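Local coordinates for protein purine nucleoside phosphorylase (PDB 1ODK) that probably catalyses the reversible phosphate-dependent cleavage of purine nucleosides into the free base and ribose 1-phosphate, at residues R149-A154 and Y173-A177; A26-A30 and L46-T50; T67-A71 and L112-T116; P129-V133 and V194-A198. All blocks are in the same frame, centred on the assembly; numbering follows the deposited sequence.

Interaction 1: R149-A154 and Y173-A177; sequences RVGLVA and YGVLA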
loop_
_atom_site.group_PDB
_atom_site.type_symbol
_atom_site.label_atom_id
_atom_site.label_comp_id
_atom_site.label_asym_id
_atom_site.label_seq_id
_atom_site.Cartn_x
_atom_site.Cartn_y
_atom_site.Cartn_z
ATOM N N ARG B 149 21.366 -2.839 -26.339
ATOM C CA ARG B 149 21.373 -3.561 -25.074
ATOM C C ARG B 149 20.031 -4.279 -24.964
ATOM O O ARG B 149 19.054 -3.896 -25.613
ATOM C CB ARG B 149 21.546 -2.592 -23.893
ATOM C CG ARG B 149 22.898 -1.881 -23.829
ATOM C CD ARG B 149 24.036 -2.867 -23.605
ATOM N NE ARG B 149 23.840 -3.645 -22.384
ATOM C CZ ARG B 149 23.975 -3.159 -21.153
ATOM N NH1 ARG B 149 24.318 -1.890 -20.969
ATOM N NH2 ARG B 149 23.739 -3.939 -20.105
ATOM N N VAL B 150 19.991 -5.329 -24.155
ATOM C CA VAL B 150 18.770 -6.089 -23.955
ATOM C C VAL B 150 18.508 -6.159 -22.451
ATOM O O VAL B 150 19.347 -6.635 -21.682
ATOM C CB VAL B 150 18.903 -7.515 -24.535
ATOM C CG1 VAL B 150 17.602 -8.282 -24.356
ATOM C CG2 VAL B 150 19.272 -7.437 -26.015
ATOM N N GLY B 151 17.352 -5.666 -22.029
ATOM C CA GLY B 151 17.051 -5.692 -20.612
ATOM C C GLY B 151 15.825 -4.912 -20.192
ATOM O O GLY B 151 14.921 -4.646 -20.987
ATOM N N LEU B 152 15.811 -4.535 -18.921
ATOM C CA LEU B 152 14.689 -3.812 -18.346
ATOM C C LEU B 152 14.656 -2.317 -18.571
ATOM O O LEU B 152 15.691 -1.649 -18.622
ATOM C CB LEU B 152 14.645 -4.029 -16.831
ATOM C CG LEU B 152 14.322 -5.406 -16.265
ATOM C CD1 LEU B 152 14.485 -5.358 -14.747
ATOM C CD2 LEU B 152 12.901 -5.808 -16.658
ATOM N N VAL B 153 13.437 -1.803 -18.694
ATOM C CA VAL B 153 13.213 -0.372 -18.788
ATOM C C VAL B 153 12.201 -0.173 -17.670
ATOM O O VAL B 153 11.683 -1.146 -17.118
ATOM C CB VAL B 153 12.581 0.081 -20.147
ATOM C CG1 VAL B 153 13.558 -0.170 -21.288
ATOM C CG2 VAL B 153 11.251 -0.631 -20.390
ATOM N N ALA B 154 11.943 1.072 -17.306
ATOM C CA ALA B 154 10.955 1.356 -16.279
ATOM C C ALA B 154 9.963 2.313 -16.922
ATOM O O ALA B 154 10.367 3.323 -17.500
ATOM C CB ALA B 154 11.617 2.012 -15.057
ATOM N N TYR B 173 19.145 -2.088 -9.892
ATOM C CA TYR B 173 18.185 -3.183 -9.911
ATOM C C TYR B 173 17.926 -3.667 -11.339
ATOM O O TYR B 173 16.966 -4.392 -11.595
ATOM C CB TYR B 173 16.880 -2.751 -9.237
ATOM C CG TYR B 173 17.031 -2.619 -7.742
ATOM C CD1 TYR B 173 16.676 -3.664 -6.890
ATOM C CD2 TYR B 173 17.597 -1.474 -7.180
ATOM C CE1 TYR B 173 16.885 -3.576 -5.515
ATOM C CE2 TYR B 173 17.815 -1.375 -5.804
ATOM C CZ TYR B 173 17.456 -2.432 -4.979
ATOM O OH TYR B 173 17.686 -2.347 -3.625
ATOM N N GLY B 174 18.790 -3.255 -12.265
ATOM C CA GLY B 174 18.663 -3.690 -13.645
ATOM C C GLY B 174 17.988 -2.766 -14.644
ATOM O O GLY B 174 17.958 -3.077 -15.839
ATOM N N VAL B 175 17.447 -1.638 -14.186
ATOM C CA VAL B 175 16.784 -0.714 -15.102
ATOM C C VAL B 175 17.810 -0.000 -15.971
ATOM O O VAL B 175 18.716 0.664 -15.470
ATOM C CB VAL B 175 15.947 0.340 -14.346
ATOM C CG1 VAL B 175 15.332 1.341 -15.344
ATOM C CG2 VAL B 175 14.854 -0.351 -13.544
ATOM N N LEU B 176 17.663 -0.138 -17.280
ATOM C CA LEU B 176 18.593 0.487 -18.211
ATOM C C LEU B 176 18.206 1.918 -18.538
ATOM O O LEU B 176 19.070 2.774 -18.700
ATOM C CB LEU B 176 18.648 -0.317 -19.507
ATOM C CG LEU B 176 19.066 -1.780 -19.389
ATOM C CD1 LEU B 176 18.962 -2.445 -20.752
ATOM C CD2 LEU B 176 20.489 -1.866 -18.851
ATOM N N ALA B 177 16.905 2.169 -18.641
ATOM C CA ALA B 177 16.413 3.495 -18.983
ATOM C C ALA B 177 14.945 3.631 -18.601
ATOM O O ALA B 177 14.289 2.643 -18.264
ATOM C CB ALA B 177 16.585 3.733 -20.487
HETATM O O HOH W 1 18.376 -5.063 -17.531
#
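Leu176 closes on the carbonyl of Leu152 with its backbone N-H and with CB and CG, where strands 152-156 and 175-179 come together. Two backbone hydrogen bonds join the segments. Leu176 N donates to Leu152 O at 2.8 Å, nearly straight at 168°. Ala154 N reaches Ala177 O at 3.0 Å, with the N-H more bent. The same Ala177 O also takes a CA-H...O contact from Val153 CA at 3.2 Å. A water bridges the two segments, accepting from Leu152 N at 3.0 Å and donating to Gly174 O.

The apolar contacts gather round Leu176. With its CG anti to the carbonyl carbon (chi1 -59°), the chain extends to place Leu176 CD1 3.8 Å from Gly151 CA, where the lack of a side chain leaves room for the methyl. Leu176 CD2 lies near the bent chain of Arg149, which crosses the leucine side chain at about a right angle, Arg149 NH2 passing 4.1 Å from Leu176 CD2. At the other end Ala154 CB touches Val175 CG1 at 3.8 Å, a small pair beside Val110 of strand 108-112.

Gly174, with positive phi, is the C-prime residue of a Schellman motif ending helix 164-171, from which the chain turns directly into the strand. Strand 152-156, that helix and strand 175-179 form a beta-alpha-beta unit of the alpha/beta fold of the phosphorylase superfamily; its two strands pair in parallel in the sheet, but their short segments here are splayed by 67° and held by the two bonds given.

Interaction 2: A26-A30 and L46-T50; sequences AEWIA and LWGYT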
loop_
_atom_site.group_PDB
_atom_site.type_symbol
_atom_site.label_atom_id
_atom_site.label_comp_id
_atom_site.label_asym_id
_atom_site.label_seq_id
_atom_site.Cartn_x
_atom_site.Cartn_y
_atom_site.Cartn_z
ATOM N N ALA B 26 5.567 9.252 -36.477
ATOM C CA ALA B 26 4.705 8.304 -37.176
ATOM C C ALA B 26 4.666 8.675 -38.658
ATOM O O ALA B 26 4.803 7.814 -39.531
ATOM C CB ALA B 26 3.297 8.341 -36.596
ATOM N N GLU B 27 4.472 9.961 -38.932
ATOM C CA GLU B 27 4.414 10.454 -40.306
ATOM C C GLU B 27 5.720 10.166 -41.041
ATOM O O GLU B 27 5.712 9.692 -42.178
ATOM C CB GLU B 27 4.143 11.959 -40.314
ATOM C CG GLU B 27 4.148 12.584 -41.698
ATOM C CD GLU B 27 3.860 14.069 -41.657
ATOM O OE1 GLU B 27 4.601 14.804 -40.969
ATOM O OE2 GLU B 27 2.889 14.501 -42.311
ATOM N N TRP B 28 6.840 10.451 -40.383
ATOM C CA TRP B 28 8.153 10.221 -40.973
ATOM C C TRP B 28 8.362 8.744 -41.309
ATOM O O TRP B 28 8.895 8.406 -42.369
ATOM C CB TRP B 28 9.252 10.680 -40.015
ATOM C CG TRP B 28 10.620 10.382 -40.516
ATOM C CD1 TRP B 28 11.325 11.084 -41.449
ATOM C CD2 TRP B 28 11.441 9.267 -40.145
ATOM N NE1 TRP B 28 12.538 10.474 -41.683
ATOM C CE2 TRP B 28 12.633 9.357 -40.894
ATOM C CE3 TRP B 28 11.282 8.199 -39.250
ATOM C CZ2 TRP B 28 13.664 8.418 -40.779
ATOM C CZ3 TRP B 28 12.308 7.266 -39.133
ATOM C CH2 TRP B 28 13.484 7.384 -39.895
ATOM N N ILE B 29 7.944 7.869 -40.401
ATOM C CA ILE B 29 8.088 6.432 -40.608
ATOM C C ILE B 29 7.271 5.972 -41.813
ATOM O O ILE B 29 7.768 5.255 -42.679
ATOM C CB ILE B 29 7.608 5.628 -39.374
ATOM C CG1 ILE B 29 8.515 5.901 -38.173
ATOM C CG2 ILE B 29 7.593 4.140 -39.694
ATOM C CD1 ILE B 29 7.983 5.296 -36.885
ATOM N N ALA B 30 6.011 6.382 -41.856
ATOM C CA ALA B 30 5.129 5.993 -42.943
ATOM C C ALA B 30 5.662 6.429 -44.304
ATOM O O ALA B 30 5.748 5.629 -45.233
ATOM C CB ALA B 30 3.738 6.571 -42.714
ATOM N N LEU B 46 -3.832 11.858 -33.089
ATOM C CA LEU B 46 -3.313 10.494 -33.025
ATOM C C LEU B 46 -3.139 9.940 -34.441
ATOM O O LEU B 46 -3.804 8.986 -34.835
ATOM C CB LEU B 46 -4.277 9.610 -32.226
ATOM C CG LEU B 46 -4.484 10.028 -30.763
ATOM C CD1 LEU B 46 -5.631 9.231 -30.150
ATOM C CD2 LEU B 46 -3.187 9.812 -29.977
ATOM N N TRP B 47 -2.232 10.548 -35.198
ATOM C CA TRP B 47 -1.987 10.146 -36.577
ATOM C C TRP B 47 -1.671 8.661 -36.733
ATOM O O TRP B 47 -0.770 8.127 -36.079
ATOM C CB TRP B 47 -0.858 10.993 -37.166
ATOM C CG TRP B 47 -1.193 12.460 -37.247
ATOM C CD1 TRP B 47 -2.365 13.058 -36.876
ATOM C CD2 TRP B 47 -0.349 13.503 -37.745
ATOM N NE1 TRP B 47 -2.303 14.415 -37.114
ATOM C CE2 TRP B 47 -1.075 14.713 -37.647
ATOM C CE3 TRP B 47 0.953 13.536 -38.264
ATOM C CZ2 TRP B 47 -0.543 15.945 -38.055
ATOM C CZ3 TRP B 47 1.484 14.761 -38.669
ATOM C CH2 TRP B 47 0.734 15.948 -38.560
ATOM N N GLY B 48 -2.440 8.003 -37.599
ATOM C CA GLY B 48 -2.255 6.586 -37.860
ATOM C C GLY B 48 -2.199 6.354 -39.357
ATOM O O GLY B 48 -3.017 6.897 -40.108
ATOM N N TYR B 49 -1.228 5.559 -39.792
ATOM C CA TYR B 49 -1.046 5.271 -41.209
ATOM C C TYR B 49 -0.953 3.778 -41.470
ATOM O O TYR B 49 -0.625 2.992 -40.583
ATOM C CB TYR B 49 0.248 5.905 -41.736
ATOM C CG TYR B 49 0.431 7.360 -41.389
ATOM C CD1 TYR B 49 0.789 7.748 -40.097
ATOM C CD2 TYR B 49 0.234 8.354 -42.346
ATOM C CE1 TYR B 49 0.940 9.087 -39.766
ATOM C CE2 TYR B 49 0.384 9.703 -42.025
ATOM C CZ TYR B 49 0.737 10.058 -40.733
ATOM O OH TYR B 49 0.883 11.384 -40.397
ATOM N N THR B 50 -1.236 3.403 -42.707
ATOM C CA THR B 50 -1.130 2.020 -43.125
ATOM C C THR B 50 -0.519 2.032 -44.515
ATOM O O THR B 50 -0.868 2.864 -45.357
ATOM C CB THR B 50 -2.494 1.318 -43.163
ATOM O OG1 THR B 50 -2.996 1.192 -41.827
ATOM C CG2 THR B 50 -2.359 -0.081 -43.777
HETATM O O HOH W 2 0.651 13.013 -42.340
#
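Tyr49 brings its ring up to helix 23-33 and meets Ala26, Glu27 and Ala30, which makes it the main contributor from strand 48-53. Its CG stands anti to the carbonyl carbon (chi1 -49°), carrying the ring toward the helix. Ala30 CB lies 3.6 Å from Tyr49 CG, near the root of the ring, and one turn earlier Ala26 CB lies 4.0 Å from Tyr49 CE1. The two alanines are small enough to let the aromatic ring come close to the helix backbone, and Ala26 C itself is 3.9 Å from Tyr49 CE1.

Glu27 meets the far end of the tyrosine. Its CB packs 3.3 Å from Tyr49 OH, while its extended chain carries the carboxylate past the hydroxyl. A water joins the two polar groups, donating to Glu27 OE2 at 2.7 Å and lying in the plane of the Tyr49 ring at its edge, 2.5 Å from Tyr49 OH. The phenol is thus tied to the acid through solvent, with no direct hydrogen bond between them.

Trp47 flanks the same glutamate. The two side chains lie side by side and point the same way, with Glu27 OE1 3.9 Å from Trp47 CZ3, at the indole edge and near its plane; carboxylate and ring planes are 61° apart. Arg39 makes a cation-pi contact with this indole.

The axes of helix segment 26-30 and strand segment 48-50 are 10° apart in direction. Strand 48-53 pairs with strands 37-41 and 56-61, and Val60 of the latter also touches Ala26, while Trp28 packs on helix 214-233.

Interaction 3: T67-A71 and L112-T116; sequences TPSAA and LDGTT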
loop_
_atom_site.group_PDB
_atom_site.type_symbol
_atom_site.label_atom_id
_atom_site.label_comp_id
_atom_site.label_asym_id
_atom_site.label_seq_id
_atom_site.Cartn_x
_atom_site.Cartn_y
_atom_site.Cartn_z
ATOM N N THR B 67 1.233 5.913 -20.311
ATOM C CA THR B 67 0.454 4.686 -20.407
ATOM C C THR B 67 -1.056 4.906 -20.533
ATOM O O THR B 67 -1.746 4.090 -21.139
ATOM C CB THR B 67 0.736 3.735 -19.211
ATOM O OG1 THR B 67 0.597 4.445 -17.973
ATOM C CG2 THR B 67 2.147 3.163 -19.311
ATOM N N PRO B 68 -1.596 6.003 -19.965
ATOM C CA PRO B 68 -3.047 6.171 -20.120
ATOM C C PRO B 68 -3.408 6.384 -21.593
ATOM O O PRO B 68 -4.400 5.847 -22.093
ATOM C CB PRO B 68 -3.352 7.413 -19.274
ATOM C CG PRO B 68 -2.290 7.370 -18.208
ATOM C CD PRO B 68 -1.054 6.979 -19.002
ATOM N N SER B 69 -2.592 7.178 -22.280
ATOM C CA SER B 69 -2.818 7.463 -23.690
ATOM C C SER B 69 -2.520 6.225 -24.529
ATOM O O SER B 69 -3.284 5.874 -25.429
ATOM C CB SER B 69 -1.924 8.627 -24.146
ATOM O OG SER B 69 -2.229 9.021 -25.478
ATOM N N ALA B 70 -1.409 5.557 -24.230
ATOM C CA ALA B 70 -1.026 4.369 -24.984
ATOM C C ALA B 70 -2.032 3.239 -24.803
ATOM O O ALA B 70 -2.309 2.499 -25.748
ATOM C CB ALA B 70 0.371 3.903 -24.567
ATOM N N ALA B 71 -2.583 3.107 -23.598
ATOM C CA ALA B 71 -3.549 2.044 -23.326
ATOM C C ALA B 71 -4.813 2.243 -24.142
ATOM O O ALA B 71 -5.367 1.285 -24.683
ATOM C CB ALA B 71 -3.886 1.990 -21.828
ATOM N N LEU B 112 5.942 1.383 -13.029
ATOM C CA LEU B 112 5.883 2.500 -12.090
ATOM C C LEU B 112 4.723 3.423 -12.463
ATOM O O LEU B 112 4.650 4.563 -12.002
ATOM C CB LEU B 112 7.189 3.297 -12.126
ATOM C CG LEU B 112 8.479 2.546 -11.792
ATOM C CD1 LEU B 112 9.644 3.527 -11.814
ATOM C CD2 LEU B 112 8.359 1.888 -10.424
ATOM N N ASP B 113 3.814 2.911 -13.288
ATOM C CA ASP B 113 2.671 3.683 -13.773
ATOM C C ASP B 113 1.330 3.274 -13.154
ATOM O O ASP B 113 1.149 2.134 -12.722
ATOM C CB ASP B 113 2.573 3.531 -15.289
ATOM C CG ASP B 113 2.121 2.149 -15.695
ATOM O OD1 ASP B 113 1.047 2.044 -16.320
ATOM O OD2 ASP B 113 2.834 1.169 -15.381
ATOM N N GLY B 114 0.380 4.206 -13.149
ATOM C CA GLY B 114 -0.928 3.929 -12.578
ATOM C C GLY B 114 -1.913 3.224 -13.496
ATOM O O GLY B 114 -2.942 2.729 -13.042
ATOM N N THR B 115 -1.621 3.183 -14.792
ATOM C CA THR B 115 -2.520 2.515 -15.720
ATOM C C THR B 115 -2.467 1.005 -15.502
ATOM O O THR B 115 -3.505 0.353 -15.398
ATOM C CB THR B 115 -2.167 2.843 -17.192
ATOM O OG1 THR B 115 -2.267 4.256 -17.395
ATOM C CG2 THR B 115 -3.131 2.140 -18.148
ATOM N N THR B 116 -1.269 0.437 -15.429
ATOM C CA THR B 116 -1.181 -0.999 -15.200
ATOM C C THR B 116 -1.767 -1.282 -13.818
ATOM O O THR B 116 -2.478 -2.272 -13.619
ATOM C CB THR B 116 0.274 -1.503 -15.250
ATOM O OG1 THR B 116 1.051 -0.822 -14.260
ATOM C CG2 THR B 116 0.878 -1.250 -16.634
#
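The carboxylate of Asp113 is the flat group that receives Thr67, and donors come to its OD1 from opposite faces. Thr67 OG1 donates to Asp113 OD1 at 2.9 Å on the anti side, 28° out of the plane. From the other face Thr116 N donates to Asp113 OD1 at 3.0 Å, the capping bond of Asp113 at the N-cap of helix 114-120; this donor stands 44° out of the plane. Thr116 OG1 adds a bond to Asp113 OD2 from above the plane, and Ser183 OG also bonds that oxygen, so the buried acid is gripped on both its oxygens.

Thr67 OG1 sits between the backbone N and the carbonyl carbon (chi1 51°), which turns the hydroxyl toward the acid. The side chains of Thr115 and Thr67 point opposite ways as they pass, their OG1 atoms 2.9 Å apart. Thr115 OG1 also rests 3.2 Å from Pro68 CG, and Thr115 CG2, the other branch, packs 3.8 Å from Ala71 CB.

Here the first turn of helix 67-79 meets the start of helix 114-120. Helix 182-192 covers Thr67 and Ala71 through Ser183, Ala184 and Leu188, and Asp157 of a third subunit packs on Pro68 and Thr115.

Interaction 4: P129-V133 and V194-A198; sequences PDPEV and VRTGA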
loop_
_atom_site.group_PDB
_atom_site.type_symbol
_atom_site.label_atom_id
_atom_site.label_comp_id
_atom_site.label_asym_id
_atom_site.label_seq_id
_atom_site.Cartn_x
_atom_site.Cartn_y
_atom_site.Cartn_z
ATOM N N PRO B 129 7.194 -8.493 -22.887
ATOM C CA PRO B 129 6.714 -8.539 -24.271
ATOM C C PRO B 129 6.334 -9.969 -24.649
ATOM O O PRO B 129 6.528 -10.902 -23.864
ATOM C CB PRO B 129 7.921 -8.048 -25.061
ATOM C CG PRO B 129 9.079 -8.609 -24.255
ATOM C CD PRO B 129 8.651 -8.279 -22.835
ATOM N N ASP B 130 5.768 -10.137 -25.838
ATOM C CA ASP B 130 5.440 -11.475 -26.311
ATOM C C ASP B 130 6.817 -12.115 -26.513
ATOM O O ASP B 130 7.724 -11.474 -27.040
ATOM C CB ASP B 130 4.707 -11.407 -27.647
ATOM C CG ASP B 130 4.606 -12.757 -28.305
ATOM O OD1 ASP B 130 3.845 -13.608 -27.798
ATOM O OD2 ASP B 130 5.304 -12.969 -29.316
ATOM N N PRO B 131 6.995 -13.382 -26.110
ATOM C CA PRO B 131 8.331 -13.953 -26.312
ATOM C C PRO B 131 8.853 -13.985 -27.749
ATOM O O PRO B 131 10.021 -13.667 -27.986
ATOM C CB PRO B 131 8.229 -15.346 -25.668
ATOM C CG PRO B 131 6.753 -15.635 -25.629
ATOM C CD PRO B 131 6.125 -14.297 -25.350
ATOM N N GLU B 132 7.999 -14.344 -28.703
ATOM C CA GLU B 132 8.422 -14.404 -30.102
ATOM C C GLU B 132 8.828 -13.030 -30.640
ATOM O O GLU B 132 9.855 -12.895 -31.308
ATOM C CB GLU B 132 7.309 -14.995 -30.973
ATOM C CG GLU B 132 7.029 -16.476 -30.742
ATOM C CD GLU B 132 8.221 -17.366 -31.068
ATOM O OE1 GLU B 132 9.160 -16.892 -31.746
ATOM O OE2 GLU B 132 8.213 -18.547 -30.658
ATOM N N VAL B 133 8.018 -12.015 -30.353
ATOM C CA VAL B 133 8.318 -10.658 -30.801
ATOM C C VAL B 133 9.645 -10.211 -30.206
ATOM O O VAL B 133 10.492 -9.642 -30.897
ATOM C CB VAL B 133 7.214 -9.666 -30.370
ATOM C CG1 VAL B 133 7.618 -8.241 -30.744
ATOM C CG2 VAL B 133 5.898 -10.030 -31.043
ATOM N N VAL B 194 -2.646 -10.608 -27.671
ATOM C CA VAL B 194 -1.954 -10.171 -28.876
ATOM C C VAL B 194 -0.457 -10.137 -28.580
ATOM O O VAL B 194 -0.049 -10.170 -27.422
ATOM C CB VAL B 194 -2.444 -8.777 -29.366
ATOM C CG1 VAL B 194 -3.858 -8.891 -29.920
ATOM C CG2 VAL B 194 -2.407 -7.760 -28.232
ATOM N N ARG B 195 0.356 -10.081 -29.627
ATOM C CA ARG B 195 1.804 -10.079 -29.466
ATOM C C ARG B 195 2.380 -8.678 -29.480
ATOM O O ARG B 195 2.195 -7.934 -30.445
ATOM C CB ARG B 195 2.436 -10.915 -30.574
ATOM C CG ARG B 195 1.941 -12.350 -30.585
ATOM C CD ARG B 195 2.589 -13.165 -31.696
ATOM N NE ARG B 195 2.354 -14.592 -31.501
ATOM C CZ ARG B 195 2.882 -15.550 -32.257
ATOM N NH1 ARG B 195 3.680 -15.233 -33.270
ATOM N NH2 ARG B 195 2.618 -16.824 -31.994
ATOM N N THR B 196 3.089 -8.328 -28.410
ATOM C CA THR B 196 3.685 -7.005 -28.290
ATOM C C THR B 196 5.191 -7.040 -28.082
ATOM O O THR B 196 5.778 -8.079 -27.791
ATOM C CB THR B 196 3.056 -6.216 -27.116
ATOM O OG1 THR B 196 3.361 -6.873 -25.879
ATOM C CG2 THR B 196 1.540 -6.146 -27.273
ATOM N N GLY B 197 5.807 -5.876 -28.229
ATOM C CA GLY B 197 7.235 -5.755 -28.051
ATOM C C GLY B 197 7.588 -4.285 -28.017
ATOM O O GLY B 197 6.756 -3.430 -28.333
ATOM N N ALA B 198 8.817 -3.983 -27.622
ATOM C CA ALA B 198 9.260 -2.604 -27.566
ATOM C C ALA B 198 10.759 -2.481 -27.764
ATOM O O ALA B 198 11.544 -3.239 -27.194
ATOM C CB ALA B 198 8.860 -1.972 -26.222
#
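An N-cap at the start of helix 131-144 docks on the first residues of strand 195-205, so the helix entrance and the strand are fixed to each other. The cap residue is Asp130, whose OD2 accepts from Val133 N at 3.1 Å on its anti side, 21° out of the carboxylate plane. Its backbone also serves the contact: Asp130 N donates to Thr196 O at 2.8 Å, with an N-H...O angle of 158°. Pro129 CB lies 3.5 Å from Thr196 O, and Val133 CB comes to 3.4 Å, so this carbonyl oxygen is enclosed from several directions.

Val133 spreads its methyls over the strand. Val133 CG1, anti to the backbone N, stands 3.7 Å from Gly197 CA in room that the glycine leaves, while Val133 CG2 touches Arg195 CB at 3.6 Å. The extended chain of Arg195 passes over the cap, Arg195 CG lying 3.5 Å from Asp130 CG.

Planes of carboxylate and guanidinium are only 17° apart, yet Asp130 OD2 lies well out of the guanidinium plane, 4.0 Å from Arg195 NE. The guanidinium aims none of its N-H groups at Asp130; the attraction is probably one of charge alone, while the directed bonds are those of the cap and Thr196 O.

Interaction 2 comes first along the chain, followed by interaction 3; interaction 1 is then nested in the loop that interaction 4 closes. Interactions 1, 2 and 4 all reach the same mixed sheet, with 1 and 2 on opposite sides of the chain's centre, their centres 28 Å apart. Interactions 1 and 3 touch, Ala154 CB lying 4.1 Å from Leu112 CD1, although their centres are 18 Å apart. Interactions 2 and 3 stay separate, with nearest atoms about 5 Å apart. Helix 131-144 of interaction 4 leads into strand 148-150 of interaction 1, and both contacts touch the second subunit, so this part of the chain takes part in the contact with that subunit.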